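Local coordinates for protein DNMT2 (Spodoptera frugiperda, PDB 4H0N) that probably methylates carbon 5 of a cytosine in the anticodon loop of tRNA(Asp), and can also act on DNA, using S-adenosyl-L-methionine, at residues 210-218 with 268-278; 246-256 with 278-286. The protein carries 3 engineered substitutions. All coordinates share one frame; numbering follows the deposited sequence.

Both contacts lie in the part of the protein remote from the S-adenosyl-L-homocysteine pocket, with centres about 13 Å apart, and they share Lys278, near the passage from helix 271-278 to the chain that follows. Contact 1 is partly buried: the helix packs its apolar side on 210-218, with charged chains at the rim and one weak polar bond. Contact 2 is more deeply buried and depends on backbone pairing, the extended chain after the helix running antiparallel to strand 247-248. Met213 of contact 1 packs on Tyr284 of contact 2, and helix 253-262, which begins in contact 2, flanks contact 1 through Tyr260 and Cys259.

Contact 1. Residues 210-218 with 268-278; sequences PEKMLRCAK and IGGEKFVELFK
Ala217 sets its methyl over the centre of the Phe277 ring, CB lying 3.6 Å from the ring centroid and 9° off its normal, a CH-pi contact that suits a side chain short enough to bring its methyl straight down onto the ring centre. Phe277 CE2 lies above one face of Phe273 and Gly269 N above the opposite one, each offset toward the rim, while Leu214 O comes to its edge in the ring plane, 3.3 Å from Phe273 CE2. The Arg215 guanidinium carries Gly269 CA over one face. Gly269 takes a positive phi of 63°, which glycine adopts readily, and the absence of a side chain lets the arginine lie close. Arg215 NE also points at Gly269 O, but this hydrogen bond is weak and its 2.5 Å length doubtful. With chi1 at 175°, the Phe273 ring swings away from its own backbone N and toward the turn from Leu214 to Ala217. Beside the rings, Leu214 CD1 reaches Lys278 CA at 3.9 Å, and Val274 divides its two methyls, CG1 meeting Glu211 CG and CG2 meeting Arg215 CG. Were Phe277 an alanine, the Ala217 methyl would probably face a gap, one Phe273 face would lose its neighbour and the edge-to-face pairing with Tyr260 would go. This is plain packing away from the cofactor: one side of helix 271-278, from Phe273 to Lys278, together with Gly269 before it, rests on a weakly bonded helical turn at about 211-214 and the type I beta turn that follows, within what is probably the smaller, target-recognition domain of the C5-methyltransferase fold.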
loop_
_atom_site.group_PDB
_atom_site.type_symbol
_atom_site.label_atom_id
_atom_site.label_comp_id
_atom_site.label_asym_id
_atom_site.label_seq_id
_atom_site.Cartn_x
_atom_site.Cartn_y
_atom_site.Cartn_z
ATOM N N PRO A 210 -9.788 -21.096 -9.171
ATOM C CA PRO A 210 -10.507 -21.741 -10.278
ATOM C C PRO A 210 -9.598 -22.592 -11.161
ATOM O O PRO A 210 -8.381 -22.419 -11.127
ATOM C CB PRO A 210 -11.045 -20.552 -11.085
ATOM C CG PRO A 210 -11.009 -19.390 -10.157
ATOM C CD PRO A 210 -9.812 -19.628 -9.289
ATOM N N GLU A 211 -10.195 -23.484 -11.951
ATOM C CA GLU A 211 -9.446 -24.420 -12.787
ATOM C C GLU A 211 -8.562 -23.741 -13.823
ATOM O O GLU A 211 -7.403 -24.120 -13.999
ATOM C CB GLU A 211 -10.396 -25.385 -13.490
ATOM C CG GLU A 211 -11.173 -26.287 -12.559
ATOM C CD GLU A 211 -11.932 -27.365 -13.304
ATOM O OE1 GLU A 211 -12.067 -27.251 -14.541
ATOM O OE2 GLU A 211 -12.388 -28.328 -12.651
ATOM N N LYS A 212 -9.119 -22.754 -14.517
ATOM C CA LYS A 212 -8.368 -22.009 -15.523
ATOM C C LYS A 212 -7.073 -21.475 -14.918
ATOM O O LYS A 212 -6.014 -21.538 -15.542
ATOM C CB LYS A 212 -9.216 -20.869 -16.102
ATOM C CG LYS A 212 -10.235 -20.303 -15.121
ATOM C CD LYS A 212 -10.260 -18.778 -15.160
ATOM C CE LYS A 212 -10.136 -18.181 -13.752
ATOM N NZ LYS A 212 -9.729 -16.734 -13.753
ATOM N N MET A 213 -7.170 -20.982 -13.685
ATOM C CA MET A 213 -6.015 -20.521 -12.920
ATOM C C MET A 213 -5.069 -21.652 -12.547
ATOM O O MET A 213 -3.851 -21.492 -12.590
ATOM C CB MET A 213 -6.485 -19.852 -11.636
ATOM C CG MET A 213 -6.969 -18.445 -11.828
ATOM S SD MET A 213 -5.677 -17.462 -12.600
ATOM C CE MET A 213 -6.610 -16.015 -13.035
ATOM N N LEU A 214 -5.644 -22.794 -12.169
ATOM C CA LEU A 214 -4.868 -23.952 -11.752
ATOM C C LEU A 214 -3.998 -24.484 -12.885
ATOM O O LEU A 214 -3.094 -25.285 -12.649
ATOM C CB LEU A 214 -5.782 -25.052 -11.215
ATOM C CG LEU A 214 -6.494 -24.768 -9.893
ATOM C CD1 LEU A 214 -7.318 -25.962 -9.466
ATOM C CD2 LEU A 214 -5.494 -24.416 -8.818
ATOM N N ARG A 215 -4.270 -24.046 -14.112
ATOM C CA ARG A 215 -3.399 -24.375 -15.237
ATOM C C ARG A 215 -2.034 -23.707 -15.070
ATOM O O ARG A 215 -1.021 -24.228 -15.533
ATOM C CB ARG A 215 -4.027 -23.968 -16.576
ATOM C CG ARG A 215 -5.250 -24.776 -16.988
ATOM C CD ARG A 215 -5.586 -24.586 -18.470
ATOM N NE ARG A 215 -5.003 -25.633 -19.310
ATOM C CZ ARG A 215 -4.146 -25.417 -20.304
ATOM N NH1 ARG A 215 -3.762 -24.183 -20.602
ATOM N NH2 ARG A 215 -3.672 -26.436 -21.008
ATOM N N CYS A 216 -2.012 -22.555 -14.403
ATOM C CA CYS A 216 -0.773 -21.811 -14.194
ATOM C C CYS A 216 -0.114 -22.142 -12.856
ATOM O O CYS A 216 0.632 -21.330 -12.307
ATOM C CB CYS A 216 -1.038 -20.307 -14.246
ATOM S SG CYS A 216 -1.949 -19.730 -15.673
ATOM N N ALA A 217 -0.387 -23.335 -12.340
ATOM C CA ALA A 217 0.073 -23.724 -11.008
ATOM C C ALA A 217 1.587 -23.638 -10.815
ATOM O O ALA A 217 2.061 -23.487 -9.691
ATOM C CB ALA A 217 -0.427 -25.121 -10.664
ATOM N N LYS A 218 2.344 -23.717 -11.904
ATOM C CA LYS A 218 3.798 -23.786 -11.805
ATOM C C LYS A 218 4.448 -22.525 -11.242
ATOM O O LYS A 218 5.575 -22.575 -10.748
ATOM C CB LYS A 218 4.422 -24.146 -13.156
ATOM C CG LYS A 218 4.792 -25.618 -13.303
ATOM C CD LYS A 218 5.486 -26.140 -12.046
ATOM C CE LYS A 218 6.514 -27.222 -12.371
ATOM N NZ LYS A 218 6.672 -28.216 -11.261
ATOM N N ILE A 268 1.368 -30.182 -19.126
ATOM C CA ILE A 268 1.219 -28.946 -18.377
ATOM C C ILE A 268 -0.143 -28.296 -18.646
ATOM O O ILE A 268 -0.616 -28.250 -19.788
ATOM C CB ILE A 268 2.387 -27.981 -18.698
ATOM C CG1 ILE A 268 2.311 -26.708 -17.849
ATOM C CG2 ILE A 268 2.457 -27.681 -20.194
ATOM C CD1 ILE A 268 2.612 -26.948 -16.388
ATOM N N GLY A 269 -0.785 -27.826 -17.578
ATOM C CA GLY A 269 -2.113 -27.248 -17.670
ATOM C C GLY A 269 -3.151 -28.254 -18.133
ATOM O O GLY A 269 -4.292 -27.892 -18.416
ATOM N N GLY A 270 -2.753 -29.522 -18.198
ATOM C CA GLY A 270 -3.602 -30.578 -18.720
ATOM C C GLY A 270 -4.755 -30.961 -17.812
ATOM O O GLY A 270 -4.854 -30.481 -16.679
ATOM N N GLU A 271 -5.625 -31.836 -18.316
ATOM C CA GLU A 271 -6.808 -32.285 -17.584
ATOM C C GLU A 271 -6.414 -33.042 -16.323
ATOM O O GLU A 271 -6.914 -32.757 -15.232
ATOM C CB GLU A 271 -7.657 -33.187 -18.475
ATOM C CG GLU A 271 -9.102 -33.334 -18.029
ATOM C CD GLU A 271 -10.005 -32.292 -18.661
ATOM O OE1 GLU A 271 -9.490 -31.458 -19.433
ATOM O OE2 GLU A 271 -11.225 -32.310 -18.390
ATOM N N LYS A 272 -5.512 -34.006 -16.488
ATOM C CA LYS A 272 -4.993 -34.804 -15.383
ATOM C C LYS A 272 -4.114 -33.951 -14.466
ATOM O O LYS A 272 -4.026 -34.191 -13.261
ATOM C CB LYS A 272 -4.193 -35.988 -15.930
ATOM C CG LYS A 272 -3.703 -36.952 -14.869
ATOM C CD LYS A 272 -4.286 -38.340 -15.072
ATOM C CE LYS A 272 -3.977 -39.236 -13.887
ATOM N NZ LYS A 272 -4.218 -40.672 -14.190
ATOM N N PHE A 273 -3.459 -32.960 -15.059
ATOM C CA PHE A 273 -2.655 -31.992 -14.321
ATOM C C PHE A 273 -3.533 -31.213 -13.338
ATOM O O PHE A 273 -3.156 -31.026 -12.185
ATOM C CB PHE A 273 -1.970 -31.056 -15.322
ATOM C CG PHE A 273 -1.188 -29.931 -14.702
ATOM C CD1 PHE A 273 0.175 -30.054 -14.482
ATOM C CD2 PHE A 273 -1.805 -28.725 -14.391
ATOM C CE1 PHE A 273 0.902 -29.007 -13.933
ATOM C CE2 PHE A 273 -1.085 -27.677 -13.839
ATOM C CZ PHE A 273 0.270 -27.818 -13.614
ATOM N N VAL A 274 -4.709 -30.781 -13.796
ATOM C CA VAL A 274 -5.621 -29.958 -12.988
ATOM C C VAL A 274 -6.324 -30.727 -11.861
ATOM O O VAL A 274 -6.496 -30.190 -10.763
ATOM C CB VAL A 274 -6.670 -29.216 -13.877
ATOM C CG1 VAL A 274 -7.832 -28.678 -13.053
ATOM C CG2 VAL A 274 -6.010 -28.092 -14.669
ATOM N N GLU A 275 -6.721 -31.973 -12.122
ATOM C CA GLU A 275 -7.396 -32.781 -11.104
ATOM C C GLU A 275 -6.533 -32.945 -9.852
ATOM O O GLU A 275 -7.050 -32.966 -8.732
ATOM C CB GLU A 275 -7.815 -34.153 -11.648
ATOM C CG GLU A 275 -6.662 -35.122 -11.908
ATOM C CD GLU A 275 -7.018 -36.562 -11.574
ATOM O OE1 GLU A 275 -7.875 -36.771 -10.691
ATOM O OE2 GLU A 275 -6.438 -37.483 -12.188
ATOM N N LEU A 276 -5.222 -33.045 -10.043
ATOM C CA LEU A 276 -4.307 -33.173 -8.918
ATOM C C LEU A 276 -4.248 -31.880 -8.106
ATOM O O LEU A 276 -4.189 -31.910 -6.878
ATOM C CB LEU A 276 -2.913 -33.569 -9.403
ATOM C CG LEU A 276 -2.836 -34.891 -10.165
ATOM C CD1 LEU A 276 -1.392 -35.261 -10.464
ATOM C CD2 LEU A 276 -3.531 -35.994 -9.385
ATOM N N PHE A 277 -4.270 -30.744 -8.794
ATOM C CA PHE A 277 -4.242 -29.449 -8.126
ATOM C C PHE A 277 -5.600 -29.046 -7.571
ATOM O O PHE A 277 -5.679 -28.240 -6.647
ATOM C CB PHE A 277 -3.714 -28.368 -9.068
ATOM C CG PHE A 277 -2.238 -28.433 -9.275
ATOM C CD1 PHE A 277 -1.372 -27.972 -8.300
ATOM C CD2 PHE A 277 -1.710 -28.968 -10.435
ATOM C CE1 PHE A 277 -0.006 -28.037 -8.477
ATOM C CE2 PHE A 277 -0.348 -29.037 -10.619
ATOM C CZ PHE A 277 0.507 -28.570 -9.638
ATOM N N LYS A 278 -6.665 -29.598 -8.143
ATOM C CA LYS A 278 -8.012 -29.347 -7.649
ATOM C C LYS A 278 -8.165 -29.859 -6.216
ATOM O O LYS A 278 -8.894 -29.270 -5.415
ATOM C CB LYS A 278 -9.049 -30.007 -8.560
ATOM C CG LYS A 278 -9.934 -29.039 -9.333
ATOM C CD LYS A 278 -11.362 -29.057 -8.808
ATOM C CE LYS A 278 -11.876 -30.485 -8.688
ATOM N NZ LYS A 278 -13.327 -30.564 -8.352
#

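Contact 2. Residues 246-256 with 278-286; sequences SIFTDKPREVV and KELKLRYFT
Phe248 and Arg283 form a single antiparallel beta bridge, a hydrogen-bonded pair that attaches the extended chain after helix 271-278 to strand 247-248, itself paired in parallel with strand 222-223. Both backbone groups of Phe248 are used: its N donates to Arg283 O at 3.0 Å, and its O accepts from Arg283 N at 2.9 Å. Leu282 CA adds a CA-H...O contact to the same Phe248 O. Further along, Thr249 OG1 donates to Leu280 O at 2.7 Å and also accepts a weak bond from Lys251 N. A threonine suits this place because OG1, anti to the backbone N (chi1 -169°), reaches Leu280 O of the facing segment while CB packs against Leu282 CD2. Ser246 OG finds its partners elsewhere, at Asp221 OD1 and Cys231 N, and Ser246 O is bonded by Tyr237 OH, which also accepts from Phe285 N.

Apolar chains fill in around these bonds. Ile247 sends CG2 to Leu282 CB at 3.8 Å and CD1 to the Tyr284 ring, and Leu280 CD2 touches Val255 CG1 and Val256 CG2 of helix 253-262. Phe248 CB rests over one face of the Phe285 ring in a CH-pi contact, though the two rings meet obliquely. At the rim, Lys251 and Lys281 cross at about a right angle with their aliphatic parts in contact; their like-charged ends also lie close, Lys251 NZ 3.8 Å from Lys281 NZ, but Lys281 is poorly ordered and this spacing is uncertain.

The Arg283 chain, extended from CG to NE, runs beside Phe248, whose CD2 lies over a guanidinium face. Arg283 NH1 is used twice, in a salt bridge to Glu289 OE1 and in a hydrogen bond to Tyr284 O at 2.9 Å, with that carbonyl oxygen only 8° out of the guanidinium plane.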
loop_
_atom_site.group_PDB
_atom_site.type_symbol
_atom_site.label_atom_id
_atom_site.label_comp_id
_atom_site.label_asym_id
_atom_site.label_seq_id
_atom_site.Cartn_x
_atom_site.Cartn_y
_atom_site.Cartn_z
ATOM N N SER A 246 0.365 -14.165 -3.015
ATOM C CA SER A 246 0.483 -15.558 -2.611
ATOM C C SER A 246 -0.848 -16.296 -2.611
ATOM O O SER A 246 -1.924 -15.695 -2.545
ATOM C CB SER A 246 1.130 -15.671 -1.229
ATOM O OG SER A 246 2.531 -15.478 -1.304
ATOM N N ILE A 247 -0.745 -17.617 -2.681
ATOM C CA ILE A 247 -1.888 -18.520 -2.617
ATOM C C ILE A 247 -1.798 -19.311 -1.310
ATOM O O ILE A 247 -0.699 -19.593 -0.828
ATOM C CB ILE A 247 -1.891 -19.453 -3.847
ATOM C CG1 ILE A 247 -2.260 -18.651 -5.090
ATOM C CG2 ILE A 247 -2.863 -20.594 -3.681
ATOM C CD1 ILE A 247 -3.509 -17.831 -4.914
ATOM N N PHE A 248 -2.943 -19.643 -0.721
ATOM C CA PHE A 248 -2.961 -20.337 0.560
ATOM C C PHE A 248 -3.632 -21.706 0.485
ATOM O O PHE A 248 -4.559 -21.913 -0.300
ATOM C CB PHE A 248 -3.666 -19.480 1.613
ATOM C CG PHE A 248 -3.880 -20.187 2.915
ATOM C CD1 PHE A 248 -2.846 -20.307 3.824
ATOM C CD2 PHE A 248 -5.109 -20.748 3.224
ATOM C CE1 PHE A 248 -3.029 -20.971 5.022
ATOM C CE2 PHE A 248 -5.302 -21.407 4.419
ATOM C CZ PHE A 248 -4.261 -21.519 5.322
ATOM N N THR A 249 -3.158 -22.629 1.318
ATOM C CA THR A 249 -3.812 -23.916 1.512
ATOM C C THR A 249 -3.705 -24.334 2.971
ATOM O O THR A 249 -2.838 -23.853 3.697
ATOM C CB THR A 249 -3.201 -25.017 0.635
ATOM O OG1 THR A 249 -4.047 -26.169 0.674
ATOM C CG2 THR A 249 -1.827 -25.402 1.132
ATOM N N ASP A 250 -4.593 -25.225 3.400
ATOM C CA ASP A 250 -4.577 -25.717 4.772
ATOM C C ASP A 250 -3.779 -27.005 4.841
ATOM O O ASP A 250 -3.468 -27.502 5.925
ATOM C CB ASP A 250 -5.999 -25.961 5.271
ATOM C CG ASP A 250 -6.869 -24.727 5.165
ATOM O OD1 ASP A 250 -7.046 -24.033 6.190
ATOM O OD2 ASP A 250 -7.370 -24.448 4.053
ATOM N N LYS A 251 -3.451 -27.539 3.668
ATOM C CA LYS A 251 -2.750 -28.813 3.559
ATOM C C LYS A 251 -1.276 -28.643 3.936
ATOM O O LYS A 251 -0.726 -27.550 3.831
ATOM C CB LYS A 251 -2.854 -29.373 2.130
ATOM C CG LYS A 251 -4.253 -29.698 1.612
ATOM C CD LYS A 251 -4.821 -30.844 2.402
ATOM C CE LYS A 251 -5.771 -31.706 1.596
ATOM N NZ LYS A 251 -6.643 -32.481 2.501
ATOM N N PRO A 252 -0.639 -29.721 4.414
ATOM C CA PRO A 252 0.803 -29.709 4.687
ATOM C C PRO A 252 1.607 -29.453 3.416
ATOM O O PRO A 252 1.199 -29.870 2.331
ATOM C CB PRO A 252 1.070 -31.127 5.202
ATOM C CG PRO A 252 -0.240 -31.573 5.745
ATOM C CD PRO A 252 -1.268 -30.980 4.843
ATOM N N ARG A 253 2.741 -28.774 3.557
ATOM C CA ARG A 253 3.588 -28.460 2.417
ATOM C C ARG A 253 4.110 -29.728 1.745
ATOM O O ARG A 253 4.388 -29.738 0.546
ATOM C CB ARG A 253 4.755 -27.574 2.846
ATOM C CG ARG A 253 5.577 -27.041 1.689
ATOM C CD ARG A 253 6.861 -26.421 2.185
ATOM N NE ARG A 253 6.635 -25.596 3.369
ATOM C CZ ARG A 253 7.588 -25.251 4.230
ATOM N NH1 ARG A 253 8.835 -25.663 4.043
ATOM N NH2 ARG A 253 7.295 -24.497 5.282
ATOM N N GLU A 254 4.236 -30.799 2.521
ATOM C CA GLU A 254 4.701 -32.071 1.985
ATOM C C GLU A 254 3.691 -32.628 0.987
ATOM O O GLU A 254 4.063 -33.177 -0.050
ATOM C CB GLU A 254 4.937 -33.064 3.117
ATOM C CG GLU A 254 5.900 -34.174 2.757
ATOM C CD GLU A 254 6.511 -34.831 3.981
ATOM O OE1 GLU A 254 7.459 -35.632 3.816
ATOM O OE2 GLU A 254 6.046 -34.541 5.106
ATOM N N VAL A 255 2.411 -32.470 1.302
ATOM C CA VAL A 255 1.351 -32.894 0.400
ATOM C C VAL A 255 1.390 -32.082 -0.896
ATOM O O VAL A 255 1.228 -32.628 -1.990
ATOM C CB VAL A 255 -0.034 -32.771 1.073
ATOM C CG1 VAL A 255 -1.148 -33.041 0.075
ATOM C CG2 VAL A 255 -0.128 -33.726 2.259
ATOM N N VAL A 256 1.623 -30.780 -0.764
ATOM C CA VAL A 256 1.728 -29.883 -1.913
ATOM C C VAL A 256 2.843 -30.322 -2.870
ATOM O O VAL A 256 2.691 -30.251 -4.093
ATOM C CB VAL A 256 1.947 -28.406 -1.465
ATOM C CG1 VAL A 256 2.228 -27.492 -2.660
ATOM C CG2 VAL A 256 0.743 -27.898 -0.681
ATOM N N LYS A 278 -6.665 -29.598 -8.143
ATOM C CA LYS A 278 -8.012 -29.347 -7.649
ATOM C C LYS A 278 -8.165 -29.859 -6.216
ATOM O O LYS A 278 -8.894 -29.270 -5.415
ATOM C CB LYS A 278 -9.049 -30.007 -8.560
ATOM C CG LYS A 278 -9.934 -29.039 -9.333
ATOM C CD LYS A 278 -11.362 -29.057 -8.808
ATOM C CE LYS A 278 -11.876 -30.485 -8.688
ATOM N NZ LYS A 278 -13.327 -30.564 -8.352
ATOM N N GLU A 279 -7.460 -30.942 -5.894
ATOM C CA GLU A 279 -7.598 -31.591 -4.592
ATOM C C GLU A 279 -6.599 -31.085 -3.554
ATOM O O GLU A 279 -6.457 -31.674 -2.478
ATOM C CB GLU A 279 -7.529 -33.120 -4.726
ATOM C CG GLU A 279 -6.220 -33.670 -5.283
ATOM C CD GLU A 279 -6.354 -35.100 -5.796
ATOM O OE1 GLU A 279 -7.180 -35.332 -6.706
ATOM O OE2 GLU A 279 -5.636 -35.992 -5.295
ATOM N N LEU A 280 -5.919 -29.990 -3.880
ATOM C CA LEU A 280 -5.058 -29.302 -2.923
ATOM C C LEU A 280 -5.824 -28.226 -2.152
ATOM O O LEU A 280 -5.301 -27.648 -1.206
ATOM C CB LEU A 280 -3.845 -28.682 -3.627
ATOM C CG LEU A 280 -2.610 -29.575 -3.766
ATOM C CD1 LEU A 280 -1.427 -28.783 -4.312
ATOM C CD2 LEU A 280 -2.273 -30.213 -2.423
ATOM N N LYS A 281 -7.062 -27.971 -2.570
ATOM C CA LYS A 281 -7.901 -26.902 -2.024
ATOM C C LYS A 281 -7.214 -25.517 -1.925
ATOM O O LYS A 281 -7.484 -24.740 -1.002
ATOM C CB LYS A 281 -8.590 -27.326 -0.706
ATOM C CG LYS A 281 -7.736 -27.192 0.574
ATOM C CD LYS A 281 -8.482 -27.673 1.827
ATOM C CE LYS A 281 -7.724 -28.674 2.567
ATOM N NZ LYS A 281 -8.637 -29.458 3.480
ATOM N N LEU A 282 -6.347 -25.207 -2.887
ATOM C CA LEU A 282 -5.721 -23.890 -2.942
ATOM C C LEU A 282 -6.793 -22.820 -3.050
ATOM O O LEU A 282 -7.730 -22.952 -3.828
ATOM C CB LEU A 282 -4.781 -23.785 -4.136
ATOM C CG LEU A 282 -3.598 -24.745 -4.111
ATOM C CD1 LEU A 282 -2.824 -24.673 -5.413
ATOM C CD2 LEU A 282 -2.703 -24.418 -2.937
ATOM N N ARG A 283 -6.657 -21.763 -2.260
ATOM C CA ARG A 283 -7.623 -20.674 -2.281
ATOM C C ARG A 283 -6.907 -19.347 -2.146
ATOM O O ARG A 283 -5.771 -19.291 -1.683
ATOM C CB ARG A 283 -8.616 -20.813 -1.131
ATOM C CG ARG A 283 -8.025 -20.492 0.232
ATOM C CD ARG A 283 -9.103 -19.960 1.156
ATOM N NE ARG A 283 -8.720 -20.014 2.563
ATOM C CZ ARG A 283 -8.189 -18.998 3.231
ATOM N NH1 ARG A 283 -7.964 -17.841 2.618
ATOM N NH2 ARG A 283 -7.878 -19.141 4.511
ATOM N N TYR A 284 -7.578 -18.276 -2.546
ATOM C CA TYR A 284 -7.047 -16.938 -2.342
ATOM C C TYR A 284 -7.213 -16.502 -0.886
ATOM O O TYR A 284 -8.014 -17.073 -0.143
ATOM C CB TYR A 284 -7.756 -15.948 -3.257
ATOM C CG TYR A 284 -7.583 -16.244 -4.727
ATOM C CD1 TYR A 284 -6.361 -16.046 -5.358
ATOM C CD2 TYR A 284 -8.648 -16.706 -5.493
ATOM C CE1 TYR A 284 -6.199 -16.310 -6.707
ATOM C CE2 TYR A 284 -8.496 -16.975 -6.843
ATOM C CZ TYR A 284 -7.272 -16.775 -7.443
ATOM O OH TYR A 284 -7.125 -17.038 -8.787
ATOM N N PHE A 285 -6.442 -15.500 -0.474
ATOM C CA PHE A 285 -6.707 -14.849 0.799
ATOM C C PHE A 285 -7.977 -14.019 0.635
ATOM O O PHE A 285 -8.210 -13.437 -0.426
ATOM C CB PHE A 285 -5.533 -13.960 1.222
ATOM C CG PHE A 285 -4.298 -14.725 1.637
ATOM C CD1 PHE A 285 -4.230 -15.341 2.880
ATOM C CD2 PHE A 285 -3.202 -14.818 0.791
ATOM C CE1 PHE A 285 -3.096 -16.047 3.265
ATOM C CE2 PHE A 285 -2.065 -15.520 1.169
ATOM C CZ PHE A 285 -2.011 -16.134 2.406
ATOM N N THR A 286 -8.809 -13.983 1.671
ATOM C CA THR A 286 -10.015 -13.163 1.641
ATOM C C THR A 286 -9.619 -11.707 1.852
ATOM O O THR A 286 -8.569 -11.440 2.441
ATOM C CB THR A 286 -10.991 -13.554 2.758
ATOM O OG1 THR A 286 -10.538 -12.989 3.994
ATOM C CG2 THR A 286 -11.092 -15.065 2.881
#